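Local coordinates for protein AlyGC (Glaciecola chathamensis, PDB 5GKD) that is a family 6 polysaccharide lyase that cleaves alginate, presumably by beta-elimination, at residues 532-537 and 562-567; 476-481 and 504-509; 540-545 and 569-574; 499-504 and 528-533. All blocks are in the same frame, centred on the assembly; numbering follows the deposited sequence.

Contact 1. Residues 532-537 and 562-567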
# COMPACT_ATOMS: atom_id res chain seq x y z
N ILE A 532 -0.09 -13.16 -11.15
CA ILE A 532 1.22 -12.98 -10.53
C ILE A 532 1.32 -11.55 -10.00
O ILE A 532 0.82 -10.61 -10.63
CB ILE A 532 2.37 -13.29 -11.50
CG1 ILE A 532 2.22 -14.70 -12.08
CG2 ILE A 532 3.73 -13.11 -10.81
CD1 ILE A 532 3.26 -15.04 -13.12
N ARG A 533 1.94 -11.39 -8.84
CA ARG A 533 2.05 -10.07 -8.23
C ARG A 533 3.14 -10.12 -7.18
O ARG A 533 3.56 -11.19 -6.74
CB ARG A 533 0.72 -9.62 -7.60
CG ARG A 533 0.22 -10.46 -6.41
CD ARG A 533 -1.01 -9.84 -5.72
NE ARG A 533 -1.63 -10.78 -4.78
CZ ARG A 533 -1.16 -11.04 -3.56
NH1 ARG A 533 -0.09 -10.41 -3.10
NH2 ARG A 533 -1.77 -11.92 -2.79
N THR A 534 3.60 -8.94 -6.78
CA THR A 534 4.37 -8.83 -5.56
C THR A 534 3.44 -8.93 -4.36
O THR A 534 2.22 -8.81 -4.48
CB THR A 534 5.15 -7.50 -5.49
OG1 THR A 534 4.23 -6.41 -5.34
CG2 THR A 534 5.99 -7.29 -6.72
N THR A 535 4.03 -9.14 -3.19
CA THR A 535 3.30 -8.86 -1.95
C THR A 535 2.72 -7.45 -1.99
O THR A 535 3.24 -6.56 -2.66
CB THR A 535 4.21 -9.02 -0.73
OG1 THR A 535 3.48 -8.69 0.46
CG2 THR A 535 5.41 -8.10 -0.83
N ARG A 536 1.63 -7.26 -1.26
CA ARG A 536 1.06 -5.93 -1.11
C ARG A 536 1.59 -5.21 0.12
O ARG A 536 1.29 -4.03 0.32
CB ARG A 536 -0.46 -6.02 -1.09
CG ARG A 536 -1.03 -6.67 -2.36
CD ARG A 536 -2.53 -6.60 -2.36
NE ARG A 536 -3.15 -7.16 -3.56
CZ ARG A 536 -3.74 -8.34 -3.59
NH1 ARG A 536 -3.77 -9.10 -2.51
NH2 ARG A 536 -4.31 -8.77 -4.71
N LEU A 537 2.37 -5.88 0.93
CA LEU A 537 3.14 -5.19 1.95
C LEU A 537 4.27 -4.46 1.26
O LEU A 537 4.91 -5.03 0.37
CB LEU A 537 3.67 -6.17 2.98
CG LEU A 537 2.65 -6.66 4.03
CD1 LEU A 537 1.56 -7.54 3.43
CD2 LEU A 537 3.36 -7.41 5.16
N HIS A 562 -5.89 -9.45 -13.99
CA HIS A 562 -4.58 -9.02 -14.46
C HIS A 562 -3.58 -10.16 -14.45
O HIS A 562 -3.66 -11.07 -13.62
CB HIS A 562 -4.06 -7.87 -13.60
CG HIS A 562 -5.09 -6.82 -13.35
ND1 HIS A 562 -5.60 -6.03 -14.35
CD2 HIS A 562 -5.71 -6.43 -12.21
CE1 HIS A 562 -6.49 -5.20 -13.84
NE2 HIS A 562 -6.57 -5.42 -12.55
N PHE A 563 -2.62 -10.09 -15.36
CA PHE A 563 -1.55 -11.07 -15.33
C PHE A 563 -0.51 -10.73 -14.25
O PHE A 563 -0.13 -11.59 -13.45
CB PHE A 563 -0.88 -11.18 -16.70
CG PHE A 563 0.32 -12.06 -16.70
CD1 PHE A 563 0.19 -13.44 -16.68
CD2 PHE A 563 1.59 -11.52 -16.68
CE1 PHE A 563 1.30 -14.26 -16.66
CE2 PHE A 563 2.70 -12.32 -16.67
CZ PHE A 563 2.55 -13.70 -16.65
N PHE A 564 -0.02 -9.48 -14.23
CA PHE A 564 0.98 -9.07 -13.24
C PHE A 564 0.61 -7.72 -12.64
O PHE A 564 0.43 -6.75 -13.37
CB PHE A 564 2.40 -9.00 -13.82
CG PHE A 564 3.44 -8.65 -12.79
CD1 PHE A 564 3.99 -9.63 -11.99
CD2 PHE A 564 3.83 -7.33 -12.59
CE1 PHE A 564 4.92 -9.31 -11.01
CE2 PHE A 564 4.77 -7.00 -11.62
CZ PHE A 564 5.32 -8.00 -10.83
N ASP A 565 0.57 -7.66 -11.31
CA ASP A 565 0.18 -6.46 -10.58
C ASP A 565 1.28 -6.10 -9.59
O ASP A 565 1.49 -6.81 -8.60
CB ASP A 565 -1.15 -6.69 -9.85
CG ASP A 565 -1.77 -5.39 -9.31
OD1 ASP A 565 -1.57 -4.32 -9.93
OD2 ASP A 565 -2.45 -5.44 -8.28
N ALA A 566 2.00 -5.01 -9.86
CA ALA A 566 3.07 -4.56 -8.99
C ALA A 566 2.50 -3.89 -7.74
O ALA A 566 1.59 -3.06 -7.84
CB ALA A 566 3.99 -3.58 -9.73
N GLY A 567 3.04 -4.24 -6.58
CA GLY A 567 2.67 -3.55 -5.36
C GLY A 567 3.17 -2.12 -5.34
O GLY A 567 4.17 -1.77 -5.98
O HOH W 1 0.85 -6.49 -5.81
O HOH W 2 -1.73 -5.56 -5.67
O HOH W 3 -4.68 -6.37 -6.66

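Contact 2. Residues 476-481 and 504-509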
# COMPACT_ATOMS: atom_id res chain seq x y z
N ILE A 476 -1.97 -19.86 -2.17
CA ILE A 476 -1.07 -18.92 -2.82
C ILE A 476 0.37 -19.41 -2.70
O ILE A 476 0.80 -19.88 -1.64
CB ILE A 476 -1.25 -17.52 -2.22
CG1 ILE A 476 -2.61 -16.95 -2.64
CG2 ILE A 476 -0.15 -16.60 -2.67
CD1 ILE A 476 -2.88 -15.59 -2.04
N LEU A 477 1.10 -19.34 -3.81
CA LEU A 477 2.51 -19.71 -3.85
C LEU A 477 3.31 -18.45 -3.54
O LEU A 477 3.55 -17.63 -4.43
CB LEU A 477 2.88 -20.27 -5.21
CG LEU A 477 2.51 -21.69 -5.64
CD1 LEU A 477 1.59 -22.37 -4.68
CD2 LEU A 477 1.93 -21.67 -7.04
N SER A 478 3.73 -18.27 -2.29
CA SER A 478 4.46 -17.08 -1.91
C SER A 478 5.95 -17.39 -1.94
O SER A 478 6.42 -18.33 -1.30
CB SER A 478 4.02 -16.55 -0.54
OG SER A 478 3.95 -17.58 0.41
N LEU A 479 6.68 -16.61 -2.73
CA LEU A 479 8.09 -16.83 -3.00
C LEU A 479 8.92 -15.83 -2.20
O LEU A 479 8.75 -14.62 -2.35
CB LEU A 479 8.35 -16.66 -4.50
CG LEU A 479 9.66 -17.14 -5.08
CD1 LEU A 479 9.93 -18.57 -4.67
CD2 LEU A 479 9.56 -17.05 -6.58
N ASP A 480 9.79 -16.35 -1.34
CA ASP A 480 10.69 -15.51 -0.55
C ASP A 480 12.13 -15.96 -0.75
O ASP A 480 12.98 -15.73 0.10
CB ASP A 480 10.30 -15.51 0.94
CG ASP A 480 10.40 -16.88 1.60
OD1 ASP A 480 10.83 -17.85 0.94
OD2 ASP A 480 10.06 -17.00 2.79
N LYS A 481 12.41 -16.58 -1.89
CA LYS A 481 13.76 -16.98 -2.25
C LYS A 481 13.91 -16.87 -3.76
O LYS A 481 12.95 -16.54 -4.47
CB LYS A 481 14.05 -18.39 -1.74
CG LYS A 481 13.32 -19.47 -2.53
CD LYS A 481 13.16 -20.76 -1.73
CE LYS A 481 12.09 -20.60 -0.68
NZ LYS A 481 11.75 -21.89 -0.02
N GLU A 504 2.81 -15.00 -5.49
CA GLU A 504 3.11 -13.76 -4.79
C GLU A 504 4.61 -13.68 -4.56
O GLU A 504 5.23 -14.63 -4.08
CB GLU A 504 2.37 -13.71 -3.45
CG GLU A 504 2.75 -12.55 -2.57
CD GLU A 504 2.13 -12.65 -1.19
OE1 GLU A 504 1.14 -11.95 -0.93
OE2 GLU A 504 2.65 -13.44 -0.36
N ILE A 505 5.20 -12.55 -4.91
CA ILE A 505 6.64 -12.34 -4.76
C ILE A 505 6.86 -11.48 -3.52
O ILE A 505 6.47 -10.31 -3.48
CB ILE A 505 7.25 -11.71 -6.02
CG1 ILE A 505 6.93 -12.56 -7.25
CG2 ILE A 505 8.77 -11.57 -5.86
CD1 ILE A 505 7.41 -11.96 -8.58
N ASN A 506 7.49 -12.07 -2.52
CA ASN A 506 7.85 -11.43 -1.26
C ASN A 506 9.31 -10.99 -1.29
O ASN A 506 10.06 -11.30 -2.21
CB ASN A 506 7.63 -12.38 -0.09
CG ASN A 506 6.16 -12.66 0.19
OD1 ASN A 506 5.73 -13.81 0.24
ND2 ASN A 506 5.40 -11.60 0.36
N ASN A 507 9.71 -10.27 -0.23
CA ASN A 507 11.10 -9.93 -0.03
C ASN A 507 11.98 -11.15 -0.23
O ASN A 507 11.68 -12.23 0.29
CB ASN A 507 11.31 -9.36 1.37
CG ASN A 507 10.75 -7.97 1.51
OD1 ASN A 507 10.76 -7.19 0.57
ND2 ASN A 507 10.25 -7.66 2.69
N LYS A 508 13.06 -10.98 -1.00
CA LYS A 508 14.06 -11.99 -1.33
C LYS A 508 13.57 -12.94 -2.41
O LYS A 508 14.34 -13.76 -2.89
CB LYS A 508 14.53 -12.78 -0.09
CG LYS A 508 14.99 -11.86 1.06
CD LYS A 508 15.21 -12.58 2.37
CE LYS A 508 16.33 -13.56 2.24
NZ LYS A 508 17.49 -12.89 1.60
N GLY A 509 12.31 -12.84 -2.82
CA GLY A 509 11.83 -13.65 -3.92
C GLY A 509 12.28 -13.10 -5.26
O GLY A 509 12.27 -11.89 -5.50

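Contact 3. Residues 540-545 and 569-574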
# COMPACT_ATOMS: atom_id res chain seq x y z
N GLN A 540 11.01 -4.37 0.99
CA GLN A 540 12.30 -3.87 1.45
C GLN A 540 13.36 -3.93 0.37
O GLN A 540 14.39 -3.27 0.50
CB GLN A 540 12.76 -4.70 2.65
CG GLN A 540 13.99 -4.17 3.35
CD GLN A 540 14.64 -5.20 4.26
OE1 GLN A 540 15.00 -6.29 3.81
NE2 GLN A 540 14.82 -4.85 5.53
N ARG A 541 13.10 -4.64 -0.71
CA ARG A 541 14.12 -5.18 -1.58
C ARG A 541 13.56 -5.19 -3.00
O ARG A 541 12.35 -5.30 -3.19
CB ARG A 541 14.45 -6.59 -1.09
CG ARG A 541 15.67 -7.25 -1.56
CD ARG A 541 15.83 -8.49 -0.73
NE ARG A 541 16.27 -8.15 0.62
CZ ARG A 541 17.47 -8.46 1.10
NH1 ARG A 541 18.33 -9.13 0.36
NH2 ARG A 541 17.80 -8.11 2.34
N ASN A 542 14.44 -5.08 -4.00
CA ASN A 542 14.00 -5.23 -5.38
C ASN A 542 13.76 -6.72 -5.71
O ASN A 542 14.08 -7.61 -4.93
CB ASN A 542 15.04 -4.64 -6.35
CG ASN A 542 15.34 -3.17 -6.08
OD1 ASN A 542 14.54 -2.46 -5.48
ND2 ASN A 542 16.49 -2.71 -6.54
N TYR A 543 13.22 -6.99 -6.90
CA TYR A 543 13.00 -8.37 -7.32
C TYR A 543 13.27 -8.49 -8.82
O TYR A 543 13.31 -7.50 -9.54
CB TYR A 543 11.57 -8.86 -6.99
CG TYR A 543 10.50 -8.16 -7.78
CD1 TYR A 543 10.04 -6.90 -7.40
CD2 TYR A 543 9.99 -8.72 -8.93
CE1 TYR A 543 9.08 -6.25 -8.14
CE2 TYR A 543 9.02 -8.07 -9.67
CZ TYR A 543 8.58 -6.84 -9.28
OH TYR A 543 7.63 -6.20 -10.04
N ARG A 544 13.44 -9.73 -9.27
CA ARG A 544 13.64 -10.09 -10.67
C ARG A 544 12.55 -11.06 -11.11
O ARG A 544 12.19 -11.98 -10.37
CB ARG A 544 15.02 -10.72 -10.88
CG ARG A 544 16.20 -9.79 -10.66
CD ARG A 544 17.51 -10.54 -10.50
NE ARG A 544 17.66 -11.11 -9.16
CZ ARG A 544 18.33 -12.22 -8.89
NH1 ARG A 544 18.91 -12.89 -9.88
NH2 ARG A 544 18.41 -12.67 -7.65
N LEU A 545 12.04 -10.88 -12.33
CA LEU A 545 11.03 -11.76 -12.89
C LEU A 545 11.39 -12.07 -14.34
O LEU A 545 11.51 -11.16 -15.16
CB LEU A 545 9.63 -11.12 -12.80
CG LEU A 545 8.47 -11.84 -13.49
CD1 LEU A 545 8.32 -13.25 -12.96
CD2 LEU A 545 7.18 -11.06 -13.33
N ARG A 569 5.18 0.95 -4.40
CA ARG A 569 6.57 1.12 -3.98
C ARG A 569 7.40 -0.14 -4.20
O ARG A 569 8.43 -0.31 -3.56
CB ARG A 569 6.66 1.57 -2.51
CG ARG A 569 5.93 2.88 -2.20
CD ARG A 569 6.44 4.01 -3.09
NE ARG A 569 6.29 5.33 -2.49
CZ ARG A 569 5.75 6.38 -3.10
NH1 ARG A 569 5.30 6.29 -4.34
NH2 ARG A 569 5.67 7.54 -2.45
N SER A 570 6.97 -1.05 -5.06
CA SER A 570 7.77 -2.22 -5.41
C SER A 570 8.69 -1.87 -6.58
O SER A 570 8.44 -0.92 -7.32
CB SER A 570 6.88 -3.42 -5.77
OG SER A 570 6.18 -3.21 -6.99
N PHE A 571 9.76 -2.64 -6.74
CA PHE A 571 10.73 -2.32 -7.79
C PHE A 571 11.34 -3.59 -8.37
O PHE A 571 12.00 -4.35 -7.65
CB PHE A 571 11.82 -1.38 -7.28
CG PHE A 571 12.71 -0.84 -8.39
CD1 PHE A 571 12.35 0.31 -9.08
CD2 PHE A 571 13.88 -1.50 -8.76
CE1 PHE A 571 13.14 0.79 -10.12
CE2 PHE A 571 14.67 -1.01 -9.78
CZ PHE A 571 14.31 0.13 -10.46
N ALA A 572 11.12 -3.82 -9.66
CA ALA A 572 11.75 -4.91 -10.38
C ALA A 572 13.06 -4.44 -11.02
O ALA A 572 13.05 -3.57 -11.89
CB ALA A 572 10.81 -5.46 -11.46
N ASP A 573 14.18 -5.03 -10.59
CA ASP A 573 15.44 -4.84 -11.31
C ASP A 573 15.29 -5.19 -12.80
O ASP A 573 15.89 -4.55 -13.66
CB ASP A 573 16.55 -5.67 -10.67
CG ASP A 573 17.17 -4.98 -9.43
OD1 ASP A 573 17.50 -3.79 -9.49
OD2 ASP A 573 17.37 -5.64 -8.40
N TYR A 574 14.49 -6.21 -13.11
CA TYR A 574 14.04 -6.39 -14.49
C TYR A 574 12.83 -7.31 -14.51
O TYR A 574 12.66 -8.16 -13.64
CB TYR A 574 15.13 -6.96 -15.41
CG TYR A 574 15.67 -8.33 -15.05
CD1 TYR A 574 14.99 -9.50 -15.41
CD2 TYR A 574 16.86 -8.45 -14.36
CE1 TYR A 574 15.51 -10.75 -15.07
CE2 TYR A 574 17.38 -9.68 -14.03
CZ TYR A 574 16.70 -10.82 -14.37
OH TYR A 574 17.26 -12.03 -14.03
O HOH W 4 10.33 -4.64 -4.63
O HOH W 5 7.36 -3.49 -9.46
O HOH W 6 19.47 -12.34 -12.76

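Contact 4. Residues 499-504 and 528-533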
# COMPACT_ATOMS: atom_id res chain seq x y z
N ARG A 499 -7.08 -19.83 -6.64
CA ARG A 499 -7.18 -18.65 -5.79
C ARG A 499 -7.04 -17.38 -6.63
O ARG A 499 -6.68 -17.42 -7.81
CB ARG A 499 -6.11 -18.67 -4.68
CG ARG A 499 -6.14 -19.90 -3.77
CD ARG A 499 -7.12 -19.77 -2.60
NE ARG A 499 -8.51 -19.93 -3.00
CZ ARG A 499 -9.12 -21.11 -3.16
NH1 ARG A 499 -8.45 -22.24 -2.96
NH2 ARG A 499 -10.40 -21.16 -3.54
N SER A 500 -7.32 -16.24 -5.99
CA SER A 500 -7.22 -14.95 -6.66
C SER A 500 -5.81 -14.66 -7.15
O SER A 500 -5.62 -13.92 -8.12
CB SER A 500 -7.67 -13.84 -5.72
OG SER A 500 -9.08 -13.76 -5.71
N THR A 501 -4.81 -15.22 -6.49
CA THR A 501 -3.43 -15.09 -6.90
C THR A 501 -2.84 -16.48 -7.04
O THR A 501 -3.13 -17.37 -6.23
CB THR A 501 -2.60 -14.28 -5.89
OG1 THR A 501 -3.09 -12.94 -5.84
CG2 THR A 501 -1.13 -14.27 -6.29
N LEU A 502 -2.05 -16.67 -8.09
CA LEU A 502 -1.25 -17.87 -8.23
C LEU A 502 0.08 -17.74 -7.50
O LEU A 502 0.42 -18.57 -6.66
CB LEU A 502 -1.01 -18.17 -9.71
CG LEU A 502 -0.17 -19.41 -9.96
CD1 LEU A 502 -0.87 -20.61 -9.37
CD2 LEU A 502 0.11 -19.58 -11.43
N ILE A 503 0.85 -16.69 -7.82
CA ILE A 503 2.19 -16.50 -7.28
C ILE A 503 2.32 -15.09 -6.72
O ILE A 503 2.03 -14.11 -7.41
CB ILE A 503 3.28 -16.75 -8.34
CG1 ILE A 503 3.24 -18.19 -8.81
CG2 ILE A 503 4.65 -16.43 -7.76
CD1 ILE A 503 4.18 -18.47 -9.96
N GLU A 504 2.81 -15.00 -5.49
CA GLU A 504 3.11 -13.76 -4.79
C GLU A 504 4.61 -13.68 -4.56
O GLU A 504 5.23 -14.63 -4.08
CB GLU A 504 2.37 -13.71 -3.45
CG GLU A 504 2.75 -12.55 -2.57
CD GLU A 504 2.13 -12.65 -1.19
OE1 GLU A 504 1.14 -11.95 -0.93
OE2 GLU A 504 2.65 -13.44 -0.36
N GLY A 528 -10.91 -8.55 -10.38
CA GLY A 528 -9.67 -8.12 -9.77
C GLY A 528 -8.74 -9.23 -9.35
O GLY A 528 -7.90 -9.02 -8.48
N ASN A 529 -8.86 -10.42 -9.95
CA ASN A 529 -7.84 -11.44 -9.76
C ASN A 529 -6.51 -10.96 -10.34
O ASN A 529 -6.47 -10.14 -11.25
CB ASN A 529 -8.23 -12.76 -10.42
CG ASN A 529 -9.43 -13.42 -9.76
OD1 ASN A 529 -9.81 -13.09 -8.63
ND2 ASN A 529 -10.03 -14.38 -10.47
N THR A 530 -5.43 -11.52 -9.83
CA THR A 530 -4.08 -11.15 -10.25
C THR A 530 -3.27 -12.43 -10.26
O THR A 530 -2.96 -12.97 -9.20
CB THR A 530 -3.46 -10.12 -9.30
OG1 THR A 530 -3.43 -10.65 -7.98
CG2 THR A 530 -4.25 -8.82 -9.28
N LEU A 531 -2.92 -12.92 -11.45
CA LEU A 531 -2.25 -14.22 -11.52
C LEU A 531 -0.89 -14.17 -10.84
O LEU A 531 -0.56 -15.04 -10.03
CB LEU A 531 -2.11 -14.67 -12.98
CG LEU A 531 -1.71 -16.14 -13.11
CD1 LEU A 531 -2.90 -17.07 -12.96
CD2 LEU A 531 -0.98 -16.39 -14.44
N ILE A 532 -0.09 -13.16 -11.15
CA ILE A 532 1.22 -12.98 -10.53
C ILE A 532 1.32 -11.55 -10.00
O ILE A 532 0.82 -10.61 -10.63
CB ILE A 532 2.37 -13.29 -11.50
CG1 ILE A 532 2.22 -14.70 -12.08
CG2 ILE A 532 3.73 -13.11 -10.81
CD1 ILE A 532 3.26 -15.04 -13.12
N ARG A 533 1.94 -11.39 -8.84
CA ARG A 533 2.05 -10.07 -8.23
C ARG A 533 3.14 -10.12 -7.18
O ARG A 533 3.56 -11.19 -6.74
CB ARG A 533 0.72 -9.62 -7.60
CG ARG A 533 0.22 -10.46 -6.41
CD ARG A 533 -1.01 -9.84 -5.72
NE ARG A 533 -1.63 -10.78 -4.78
CZ ARG A 533 -1.16 -11.04 -3.56
NH1 ARG A 533 -0.09 -10.41 -3.10
NH2 ARG A 533 -1.77 -11.92 -2.79

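Contact 1. Residues 532-537 and 562-567
The hydroxyl of Thr534 and the backbone of Gly567 meet at one end of this contact, where Gly567 N donates to Thr534 OG1 over 2.8 Å. The first torsion (chi1 68°) sets OG1 between the backbone N and the carbonyl carbon, and from there the same oxygen donates to Thr535 O, so two bonds grip it, one accepted and one donated. At the other end Ile532 N donates to Phe563 O at 2.8 Å, and Asp565 N returns a bond to Ile532 O at 3.0 Å; these two bonds set the parallel pairing. Water 1 sits between the two strands and donates to both Thr534 O and Asp565 O. Asp565 OD2 reaches Arg536 through two further waters, while its OD1 forms salt bridges with Lys594 and Arg591. An alanine in place of Thr534 would probably leave Gly567 N without its acceptor and Thr535 O without its hydroxyl donor. Packing lies on the face bearing Ile532 and Phe564: Ile532 CG2 meets the edge of the Phe564 ring in its plane, 3.7 Å from CD1. Ile532 CD1 lies 3.8 Å from Phe563 CZ, the two side chains running alongside and pointing the same way. Tyr543 and Leu545 cover the Phe564 ring further in. Parallel pairing of successive coils, the chain turning a corner at Ile532 and again at Phe563, is characteristic of the right-handed parallel beta-helix of pectate lyase-like proteins.

Contact 2. Residues 476-481 and 504-509
Glu504 pairs with Ser478 in a parallel bridge between successive coils of a beta-helix, at the end where 477-479 is the outermost strand of its sheet. Glu504 N donates to Leu477 O at 2.9 Å, and Glu504 O takes Leu479 N at 2.8 Å, nearly along the C=O axis. Glu504 CB touches Ile476 CG2 at 3.9 Å. CG, anti to the backbone N (chi1 172°), starts an extended chain with the carboxylate at its end: OE2 comes to 3.4 Å from Ser478 CB, and OE1 is in a salt bridge with Arg533. Ile505 turns to the other face, the one Leu479 shares. Asn506 N then extends the ladder with a bond to Leu479 O at 2.8 Å, and the chain leaves the strand in a type II beta turn closed by Gly509 N on Asn506 O. Asn507 heads away, its OD1 accepting from Gln540 N. Lys508, at positive phi (79°), brings its CB to 3.3 Å from Asp480 O before the rest of the side chain leads off. Gly509 runs close alongside the 479-481 backbone, where a beta carbon would collide with Leu479 O, and its CA makes a CH...O contact with Lys481 O at 3.1 Å.

Contact 3. Residues 540-545 and 569-574
Tyr543 and Ala572 form a parallel bridge in which Tyr543 N donates to Phe571 O at 3.0 Å and Asp573 N returns a bent, weak bond to Tyr543 O, while Leu545 N reaches Tyr574 O past the corner at Asp573. CG of Tyr543 lies between the backbone N and the carbonyl carbon (chi1 67°), and one face of the ring covers Ala572 CB, which stands 3.4 Å above the plane, toward the rim, nearest CZ. Water 5 joins Tyr543 OH to Ser570 OG, which also bonds Gly567 O. On the opposite side of the strand Asn542 and Phe571 lie side by side, the amide OD1 3.4 Å from Phe571 CB. Asn542 ND2 makes a weak bond of 3.3 Å to Asp573 OD1, the two flat groups turned 80° apart; the amide also binds Lys119 NZ and Ile176 O. On the same side as Asn542, Arg544 CB makes a CH-pi contact over a face of the Tyr574 ring, toward the rim, 4.2 Å from its centroid. Water 6 links Arg544 NH1 to Tyr574 OH, and NH2 goes to Val434 O. The ladder is that of neighbouring coils in a parallel beta-helix, tied through Asn542 to N-terminal loops.

Contact 4. Residues 499-504 and 528-533
Arg533 reaches across to two side chains of the neighbouring coil. Its NE donates to Thr501 OG1 at 2.8 Å, and its NH1 forms a salt bridge with Glu504 OE1 at 2.9 Å. Glu504 OE1 uses its anti lone pair and lies 20° out of the guanidinium plane; the carboxylate and guanidinium planes are 73° apart, far from the flat, two-bond pairing. Glu504 CB lies over one face of the guanidinium. The arm gets there because CG sits between the backbone N and the carbonyl carbon (chi1 65°) and the chain then runs extended to NE. A leucine in place of Arg533 would probably leave the Glu504 carboxylate without its positive mate and the Thr501 hydroxyl without its NE donor. Thr501 OG1 is also 3.2 Å from Thr530 OG1, at the same edge of the guanidinium. Beneath these side chains two coils of the parallel beta-helix stack corner on corner: Leu502 and Leu531 both take helix-like backbone angles, and Leu531 O accepts from Leu502 N at 2.9 Å and from Ile503 N at 3.1 Å. The ladder continues on both flanks, with Thr530 N bonded to Ser500 O and Arg533 N to Ile503 O. At the turn Leu502 CB packs against Leu531 CD1 at 3.9 Å, and Pro497 touches both leucines. Farther out Asn529 points its OD1 toward Ser500 OG, while Asn529 ND2 is fixed by Pro524 O. From the second subunit, Glu121 makes a long, weak ion pair with Arg533 NH2.

How the contacts relate
Going from the N terminus, contact 2 closes the first loop, bringing 504-509 back beside 476-481. Contact 4 opens at 499-504, before that loop is complete, so the two cross and share Glu504; it closes at 528-533. Contact 1 starts on that same stretch, at Ile532 and Arg533, and closes at 562-567. Contact 3 opens within contact 1's loop and closes beyond it, at 569-574, so these two also cross. Contacts 2, 4 and 1 thus tie strands 477-479, 503-505, 530-534 and 564-565 into one sheet of the C-terminal beta-helix, whereas contact 3 joins strands 543-548 and 572-578 on another face, meeting contact 1 where Tyr543 packs on Phe564.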